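Plasmin and fibronectin-binding protein A (Streptococcus pneumoniae, PDB 4MR0) acts as a cell-wall-anchored adhesin and invasin that binds human fibronectin, plasmin, plasminogen and serum albumin. Local coordinates at residues Gln430-Glu435 and Asp463-Lys468; Arg449-Ser454 and Glu484-Ser489. All coordinates share one frame; numbering follows the deposited sequence.

Contact 1 of 2, residues Gln430-Glu435 and Asp463-Lys468; sequences QVVIAE and DITVTK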
ATOM      1  N   GLN A 430       8.422  -6.703  13.904  1.00 15.04           N
ATOM      2  CA  GLN A 430       7.075  -6.981  14.382  1.00 14.70           C
ATOM      3  C   GLN A 430       6.074  -6.942  13.237  1.00 14.73           C
ATOM      4  O   GLN A 430       5.153  -6.126  13.225  1.00 16.04           O
ATOM      5  CB  GLN A 430       6.681  -5.963  15.458  1.00 17.62           C
ATOM      6  CG  GLN A 430       7.565  -6.019  16.700  1.00 23.24           C
ATOM      7  CD  GLN A 430       7.335  -4.847  17.639  1.00 28.71           C
ATOM      8  OE1 GLN A 430       8.189  -3.966  17.772  1.00 33.91           O
ATOM      9  NE2 GLN A 430       6.178  -4.827  18.288  1.00 30.80           N
ATOM     10  N   VAL A 431       6.267  -7.826  12.268  1.00 11.62           N
ATOM     11  CA  VAL A 431       5.368  -7.906  11.135  1.00 10.95           C
ATOM     12  C   VAL A 431       4.637  -9.234  11.204  1.00 12.24           C
ATOM     13  O   VAL A 431       5.260 -10.296  11.307  1.00 11.51           O
ATOM     14  CB  VAL A 431       6.121  -7.827   9.783  1.00 12.15           C
ATOM     15  CG1 VAL A 431       5.134  -7.995   8.637  1.00 12.18           C
ATOM     16  CG2 VAL A 431       6.857  -6.494   9.661  1.00 12.04           C
ATOM     17  N   VAL A 432       3.311  -9.168  11.152  1.00 13.87           N
ATOM     18  CA  VAL A 432       2.494 -10.369  11.187  1.00 11.97           C
ATOM     19  C   VAL A 432       1.704 -10.452   9.891  1.00 13.15           C
ATOM     20  O   VAL A 432       0.988  -9.519   9.520  1.00 13.56           O
ATOM     21  CB  VAL A 432       1.518 -10.354  12.395  1.00 12.10           C
ATOM     22  CG1 VAL A 432       0.605 -11.583  12.357  1.00 12.76           C
ATOM     23  CG2 VAL A 432       2.308 -10.332  13.693  1.00 11.90           C
ATOM     24  N   ILE A 433       1.871 -11.571   9.194  1.00 13.43           N
ATOM     25  CA  ILE A 433       1.186 -11.842   7.938  1.00 14.32           C
ATOM     26  C   ILE A 433       0.386 -13.101   8.242  1.00 14.83           C
ATOM     27  O   ILE A 433       0.930 -14.206   8.251  1.00 15.18           O
ATOM     28  CB  ILE A 433       2.212 -12.108   6.819  1.00 14.07           C
ATOM     29  CG1 ILE A 433       3.097 -10.868   6.648  1.00 16.05           C
ATOM     30  CG2 ILE A 433       1.505 -12.425   5.516  1.00 15.63           C
ATOM     31  CD1 ILE A 433       4.328 -11.105   5.794  1.00 15.69           C
ATOM     32  N   ALA A 434      -0.908 -12.937   8.488  1.00 14.42           N
ATOM     33  CA  ALA A 434      -1.727 -14.077   8.867  1.00 15.69           C
ATOM     34  C   ALA A 434      -3.079 -14.212   8.198  1.00 14.48           C
ATOM     35  O   ALA A 434      -3.718 -13.226   7.848  1.00 14.33           O
ATOM     36  CB  ALA A 434      -1.927 -14.052  10.370  1.00 15.45           C
ATOM     37  N   GLU A 435      -3.500 -15.460   8.029  1.00 16.23           N
ATOM     38  CA  GLU A 435      -4.807 -15.774   7.474  1.00 17.57           C
ATOM     39  C   GLU A 435      -5.186 -15.075   6.169  1.00 15.96           C
ATOM     40  O   GLU A 435      -6.348 -14.715   5.970  1.00 16.77           O
ATOM     41  CB  GLU A 435      -5.869 -15.483   8.542  1.00 18.98           C
ATOM     42  CG  GLU A 435      -5.659 -16.258   9.847  1.00 21.31           C
ATOM     43  CD  GLU A 435      -6.166 -15.509  11.073  1.00 26.85           C
ATOM     44  OE1 GLU A 435      -7.365 -15.146  11.111  1.00 26.93           O
ATOM     45  OE2 GLU A 435      -5.360 -15.286  12.007  1.00 27.27           O
ATOM     46  N   ASP A 463      11.268 -10.352  14.426  1.00 18.46           N
ATOM     47  CA  ASP A 463       9.902 -10.540  14.904  1.00 18.81           C
ATOM     48  C   ASP A 463       8.962 -10.583  13.707  1.00 16.75           C
ATOM     49  O   ASP A 463       8.103  -9.723  13.536  1.00 15.54           O
ATOM     50  CB  ASP A 463       9.523  -9.410  15.862  1.00 23.97           C
ATOM     51  CG  ASP A 463      10.377  -9.412  17.117  1.00 30.93           C
ATOM     52  OD1 ASP A 463      10.250 -10.359  17.923  1.00 34.19           O
ATOM     53  OD2 ASP A 463      11.183  -8.474  17.294  1.00 36.60           O
ATOM     54  N   ILE A 464       9.153 -11.606  12.883  1.00 16.11           N
ATOM     55  CA  ILE A 464       8.372 -11.805  11.674  1.00 14.35           C
ATOM     56  C   ILE A 464       7.526 -13.058  11.869  1.00 13.44           C
ATOM     57  O   ILE A 464       8.056 -14.109  12.228  1.00 14.23           O
ATOM     58  CB  ILE A 464       9.294 -12.038  10.453  1.00 13.95           C
ATOM     59  CG1 ILE A 464      10.280 -10.872  10.300  1.00 16.18           C
ATOM     60  CG2 ILE A 464       8.452 -12.224   9.203  1.00 12.42           C
ATOM     61  CD1 ILE A 464       9.622  -9.502  10.160  1.00 16.90           C
ATOM     62  N   THR A 465       6.225 -12.947  11.619  1.00 14.00           N
ATOM     63  CA  THR A 465       5.316 -14.081  11.771  1.00 14.72           C
ATOM     64  C   THR A 465       4.470 -14.283  10.521  1.00 15.91           C
ATOM     65  O   THR A 465       3.775 -13.364  10.073  1.00 14.87           O
ATOM     66  CB  THR A 465       4.358 -13.878  12.974  1.00 17.43           C
ATOM     67  OG1 THR A 465       5.117 -13.813  14.187  1.00 17.98           O
ATOM     68  CG2 THR A 465       3.353 -15.026  13.071  1.00 17.67           C
ATOM     69  N   VAL A 466       4.536 -15.487   9.960  1.00 14.99           N
ATOM     70  CA  VAL A 466       3.763 -15.839   8.775  1.00 15.34           C
ATOM     71  C   VAL A 466       2.968 -17.082   9.167  1.00 16.45           C
ATOM     72  O   VAL A 466       3.508 -18.199   9.189  1.00 15.48           O
ATOM     73  CB  VAL A 466       4.676 -16.164   7.577  1.00 15.69           C
ATOM     74  CG1 VAL A 466       3.826 -16.476   6.356  1.00 14.78           C
ATOM     75  CG2 VAL A 466       5.613 -14.983   7.290  1.00 14.82           C
ATOM     76  N   THR A 467       1.687 -16.887   9.469  1.00 16.17           N
ATOM     77  CA  THR A 467       0.852 -17.995   9.925  1.00 17.54           C
ATOM     78  C   THR A 467      -0.518 -18.134   9.283  1.00 17.84           C
ATOM     79  O   THR A 467      -1.155 -17.148   8.918  1.00 16.36           O
ATOM     80  CB  THR A 467       0.605 -17.889  11.439  1.00 17.21           C
ATOM     81  OG1 THR A 467       0.012 -16.611  11.722  1.00 18.62           O
ATOM     82  CG2 THR A 467       1.903 -18.024  12.213  1.00 16.22           C
ATOM     83  N   LYS A 468      -0.970 -19.383   9.189  1.00 17.44           N
ATOM     84  CA  LYS A 468      -2.282 -19.715   8.659  1.00 18.47           C
ATOM     85  C   LYS A 468      -2.691 -19.073   7.343  1.00 18.93           C
ATOM     86  O   LYS A 468      -3.871 -18.837   7.106  1.00 19.43           O
ATOM     87  CB  LYS A 468      -3.347 -19.432   9.724  1.00 21.74           C
ATOM     88  CG  LYS A 468      -3.247 -20.374  10.926  1.00 24.57           C
ATOM     89  CD  LYS A 468      -4.387 -20.192  11.918  1.00 28.96           C
ATOM     90  CE  LYS A 468      -4.321 -21.273  13.008  1.00 33.14           C
ATOM     91  NZ  LYS A 468      -5.375 -21.121  14.059  1.00 36.43           N
TER
HETATM   92  O   HOH W   1      -2.817 -16.789  12.291  1.00 25.11           O

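Contact 2 of 2, residues Arg449-Ser454 and Glu484-Ser489; sequences RVAKDS and ELLRVS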
ATOM      1  N   ARG A 449       6.985 -12.366   0.756  1.00 18.83           N
ATOM      2  CA  ARG A 449       8.410 -12.104   0.842  1.00 18.64           C
ATOM      3  C   ARG A 449       8.713 -11.143   1.992  1.00 18.44           C
ATOM      4  O   ARG A 449       8.068 -10.102   2.123  1.00 19.46           O
ATOM      5  CB  ARG A 449       8.909 -11.501  -0.476  1.00 18.54           C
ATOM      6  CG  ARG A 449      10.369 -11.111  -0.476  1.00 21.71           C
ATOM      7  CD  ARG A 449      10.798 -10.639  -1.859  1.00 23.78           C
ATOM      8  NE  ARG A 449      12.247 -10.470  -1.947  1.00 24.40           N
ATOM      9  CZ  ARG A 449      12.910  -9.407  -1.510  1.00 25.31           C
ATOM     10  NH1 ARG A 449      12.261  -8.390  -0.952  1.00 25.89           N
ATOM     11  NH2 ARG A 449      14.229  -9.365  -1.627  1.00 25.99           N
ATOM     12  N   VAL A 450       9.678 -11.510   2.829  1.00 17.88           N
ATOM     13  CA  VAL A 450      10.111 -10.674   3.946  1.00 17.72           C
ATOM     14  C   VAL A 450      11.620 -10.765   3.879  1.00 21.34           C
ATOM     15  O   VAL A 450      12.185 -11.861   3.974  1.00 22.40           O
ATOM     16  CB  VAL A 450       9.638 -11.213   5.317  1.00 18.47           C
ATOM     17  CG1 VAL A 450      10.236 -10.371   6.445  1.00 15.84           C
ATOM     18  CG2 VAL A 450       8.125 -11.169   5.396  1.00 15.69           C
ATOM     19  N   ALA A 451      12.293  -9.632   3.716  1.00 21.20           N
ATOM     20  CA  ALA A 451      13.732  -9.724   3.595  1.00 23.28           C
ATOM     21  C   ALA A 451      14.581  -8.514   3.899  1.00 24.16           C
ATOM     22  O   ALA A 451      14.102  -7.381   3.959  1.00 22.41           O
ATOM     23  CB  ALA A 451      14.062 -10.204   2.185  1.00 23.43           C
ATOM     24  N   LYS A 452      15.860  -8.797   4.127  1.00 26.56           N
ATOM     25  CA  LYS A 452      16.869  -7.766   4.291  1.00 26.27           C
ATOM     26  C   LYS A 452      17.636  -8.165   3.040  1.00 26.99           C
ATOM     27  O   LYS A 452      18.545  -9.001   3.080  1.00 28.11           O
ATOM     28  CB  LYS A 452      17.732  -7.949   5.536  1.00 26.05           C
ATOM     29  CG  LYS A 452      18.646  -6.740   5.723  1.00 27.21           C
ATOM     30  CD  LYS A 452      19.473  -6.783   6.981  1.00 26.79           C
ATOM     31  CE  LYS A 452      20.563  -7.832   6.903  1.00 26.68           C
ATOM     32  NZ  LYS A 452      21.520  -7.651   8.026  1.00 26.35           N
ATOM     33  N   ASP A 453      17.198  -7.590   1.925  1.00 27.46           N
ATOM     34  CA  ASP A 453      17.708  -7.867   0.587  1.00 29.31           C
ATOM     35  C   ASP A 453      19.213  -8.014   0.395  1.00 30.14           C
ATOM     36  O   ASP A 453      19.646  -8.702  -0.527  1.00 31.52           O
ATOM     37  CB  ASP A 453      17.155  -6.817  -0.384  1.00 29.17           C
ATOM     38  CG  ASP A 453      15.691  -6.491  -0.112  1.00 29.30           C
ATOM     39  OD1 ASP A 453      15.410  -5.854   0.926  1.00 25.94           O
ATOM     40  OD2 ASP A 453      14.824  -6.883  -0.924  1.00 30.10           O
ATOM     41  N   SER A 454      20.005  -7.386   1.253  1.00 30.54           N
ATOM     42  CA  SER A 454      21.453  -7.482   1.132  1.00 31.76           C
ATOM     43  C   SER A 454      22.163  -7.686   2.465  1.00 32.21           C
ATOM     44  O   SER A 454      21.797  -7.091   3.481  1.00 32.04           O
ATOM     45  CB  SER A 454      22.010  -6.226   0.451  1.00 33.85           C
ATOM     46  OG  SER A 454      23.431  -6.222   0.468  1.00 35.00           O
ATOM     47  N   GLU A 484       9.223 -16.588   0.722  1.00 21.98           N
ATOM     48  CA  GLU A 484      10.642 -16.336   0.907  1.00 23.50           C
ATOM     49  C   GLU A 484      10.915 -15.495   2.146  1.00 23.26           C
ATOM     50  O   GLU A 484      10.323 -14.433   2.339  1.00 22.52           O
ATOM     51  CB  GLU A 484      11.232 -15.621  -0.315  1.00 25.70           C
ATOM     52  CG  GLU A 484      12.549 -14.912  -0.009  1.00 30.64           C
ATOM     53  CD  GLU A 484      13.112 -14.152  -1.194  1.00 34.73           C
ATOM     54  OE1 GLU A 484      12.333 -13.465  -1.893  1.00 35.12           O
ATOM     55  OE2 GLU A 484      14.339 -14.231  -1.416  1.00 36.42           O
ATOM     56  N   LEU A 485      11.829 -15.984   2.974  1.00 21.81           N
ATOM     57  CA  LEU A 485      12.231 -15.298   4.192  1.00 22.07           C
ATOM     58  C   LEU A 485      13.741 -15.187   4.102  1.00 22.83           C
ATOM     59  O   LEU A 485      14.461 -16.183   4.231  1.00 23.42           O
ATOM     60  CB  LEU A 485      11.792 -16.110   5.408  1.00 21.04           C
ATOM     61  CG  LEU A 485      10.261 -16.134   5.430  1.00 21.23           C
ATOM     62  CD1 LEU A 485       9.740 -17.454   5.928  1.00 21.46           C
ATOM     63  CD2 LEU A 485       9.763 -14.964   6.271  1.00 22.29           C
ATOM     64  N   LEU A 486      14.208 -13.965   3.872  1.00 21.81           N
ATOM     65  CA  LEU A 486      15.625 -13.697   3.700  1.00 21.36           C
ATOM     66  C   LEU A 486      16.237 -12.794   4.763  1.00 21.73           C
ATOM     67  O   LEU A 486      15.806 -11.658   4.961  1.00 19.75           O
ATOM     68  CB  LEU A 486      15.849 -13.087   2.311  1.00 22.87           C
ATOM     69  CG  LEU A 486      17.265 -12.653   1.922  1.00 23.36           C
ATOM     70  CD1 LEU A 486      18.201 -13.862   1.881  1.00 23.57           C
ATOM     71  CD2 LEU A 486      17.214 -11.973   0.558  1.00 23.52           C
ATOM     72  N   ARG A 487      17.253 -13.328   5.436  1.00 21.49           N
ATOM     73  CA  ARG A 487      17.997 -12.636   6.476  1.00 21.41           C
ATOM     74  C   ARG A 487      17.217 -12.041   7.639  1.00 21.60           C
ATOM     75  O   ARG A 487      17.443 -10.889   8.023  1.00 22.43           O
ATOM     76  CB  ARG A 487      18.885 -11.553   5.859  1.00 25.19           C
ATOM     77  CG  ARG A 487      19.891 -12.104   4.875  1.00 27.68           C
ATOM     78  CD  ARG A 487      20.985 -11.102   4.548  1.00 29.43           C
ATOM     79  NE  ARG A 487      21.763 -11.577   3.411  1.00 29.72           N
ATOM     80  CZ  ARG A 487      21.376 -11.463   2.147  1.00 31.59           C
ATOM     81  NH1 ARG A 487      20.226 -10.875   1.853  1.00 32.74           N
ATOM     82  NH2 ARG A 487      22.123 -11.965   1.176  1.00 32.58           N
ATOM     83  N   VAL A 488      16.306 -12.826   8.204  1.00 21.55           N
ATOM     84  CA  VAL A 488      15.551 -12.382   9.368  1.00 21.31           C
ATOM     85  C   VAL A 488      16.505 -12.661  10.533  1.00 22.01           C
ATOM     86  O   VAL A 488      16.978 -13.789  10.710  1.00 22.42           O
ATOM     87  CB  VAL A 488      14.237 -13.184   9.529  1.00 22.09           C
ATOM     88  CG1 VAL A 488      13.502 -12.742  10.787  1.00 19.91           C
ATOM     89  CG2 VAL A 488      13.354 -12.972   8.306  1.00 20.46           C
ATOM     90  N   SER A 489      16.788 -11.627  11.316  1.00 21.19           N
ATOM     91  CA  SER A 489      17.729 -11.713  12.428  1.00 22.74           C
ATOM     92  C   SER A 489      17.288 -12.426  13.694  1.00 21.75           C
ATOM     93  O   SER A 489      18.128 -12.893  14.463  1.00 21.03           O
ATOM     94  CB  SER A 489      18.190 -10.306  12.821  1.00 22.75           C
ATOM     95  OG  SER A 489      18.815  -9.646  11.737  1.00 29.34           O
TER
HETATM   96  O   HOH W   2      14.915 -11.947  -2.764  1.00 36.96           O

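Contact 1 of 2, residues Gln430-Glu435 and Asp463-Lys468
V431 to A434 and I464 to T467 pair in parallel register, one rung of a right-handed parallel beta-helix on the next, with strand axes 4.8 Å apart. Five backbone hydrogen bonds alternate between the strands; the straightest runs from I433 N to T465 O at 2.8 Å (N-H...O 172°), and E435 N to T467 O closes the series. CA-H...O contacts such as V466 CA to I433 O, 3.3 Å, fill in between them. Apolar contacts lie on the face of V431, I433, I464 and V466. I464 CG1 lies beside the backbone N (chi1 -56°), and chi2 of -57° then turns CD1 onto V431 CB at 3.9 Å. On the face of V432 and T465 the two side chains run side by side, V432 CG2 lying 4.2 Å from T465 CB. Farther along it T467 OG1 meets A434 CB at 3.5 Å, and a water bridges this hydroxyl to E435 OE2, donating to the carboxylate. E435 and K468 continue side by side, E435 CG against K468 CB. Strands 387-396 and 490-500 extend the ladder on its two sides, while I433, I464 and V466 turn inward onto I448 and V450 of strand 445-451.

Contact 2 of 2, residues Arg449-Ser454 and Glu484-Ser489
R449 to A451 and E484 to L486 run parallel with axes 4.7 Å apart, joined by backbone hydrogen bonds from V450 N to E484 O, L486 N to V450 O and K452 N to L486 O. Such in-register pairing of equivalent strands on successive turns is that of a parallel beta-helix, with V450 and L485 on its apolar inner side. R449 and E484 carry the polar face, their side chains side by side and pointing the same way, with guanidinium and carboxylate planes 78° apart. The arginine chain is extended, with CG anti to the backbone N (chi1 177°), and its NE makes a salt bridge to E484 OE1 at 3.0 Å, although the hydrogen bond within it is weak, at an N-H...O angle of 121°. A water accepts from R449 NH2 and donates to E484 OE2, adding a second link. At its far end the guanidinium grips one oxygen of D453 with two nitrogens; NH2 lies 2.6 Å from OD2, and both approach from the same face of the carboxylate. A451 CB lies over one face of this guanidinium, toward its rim, and packs tightly on L486 CB, 3.4 Å away. On the opposite side of the sheet L485 CD2 touches V450 CB at 3.9 Å. Past the strands, R487 crosses K452 at about a right angle and gives NH1 to K452 O at 2.8 Å. The R487 guanidinium has L486 CD1 over one face and S454 C over the opposite one, both toward the rim, while K452 NZ goes to Y457 O. K446 is a second salt-bridge partner of E484 OE1, and N414 OD1 accepts from R449 NH1. R449 and K446 probably balance the charges of D453 and E484, and the R487 bond ties together the chains leaving the two strands.

Contacts 1 and 2 join the same two successive turns of the parallel beta-helix on different faces, their segments alternating along the chain and their centres about 14 Å apart. They meet in the apolar interior: I433 CD1 lies 3.8 Å from V450 CG2, and I464 CG2 lies 3.8 Å from V450 CG1. I464 also packs through CG1 on V488 CG1 at 3.8 Å. V450 is thus shared between the rungs, touching a residue of each strand of contact 1. The stacking of hydrogen-bonded rungs around an apolar core is the general principle of the fold. A calcium ion lies about 7 Å from the V432 side chain, beside contact 1.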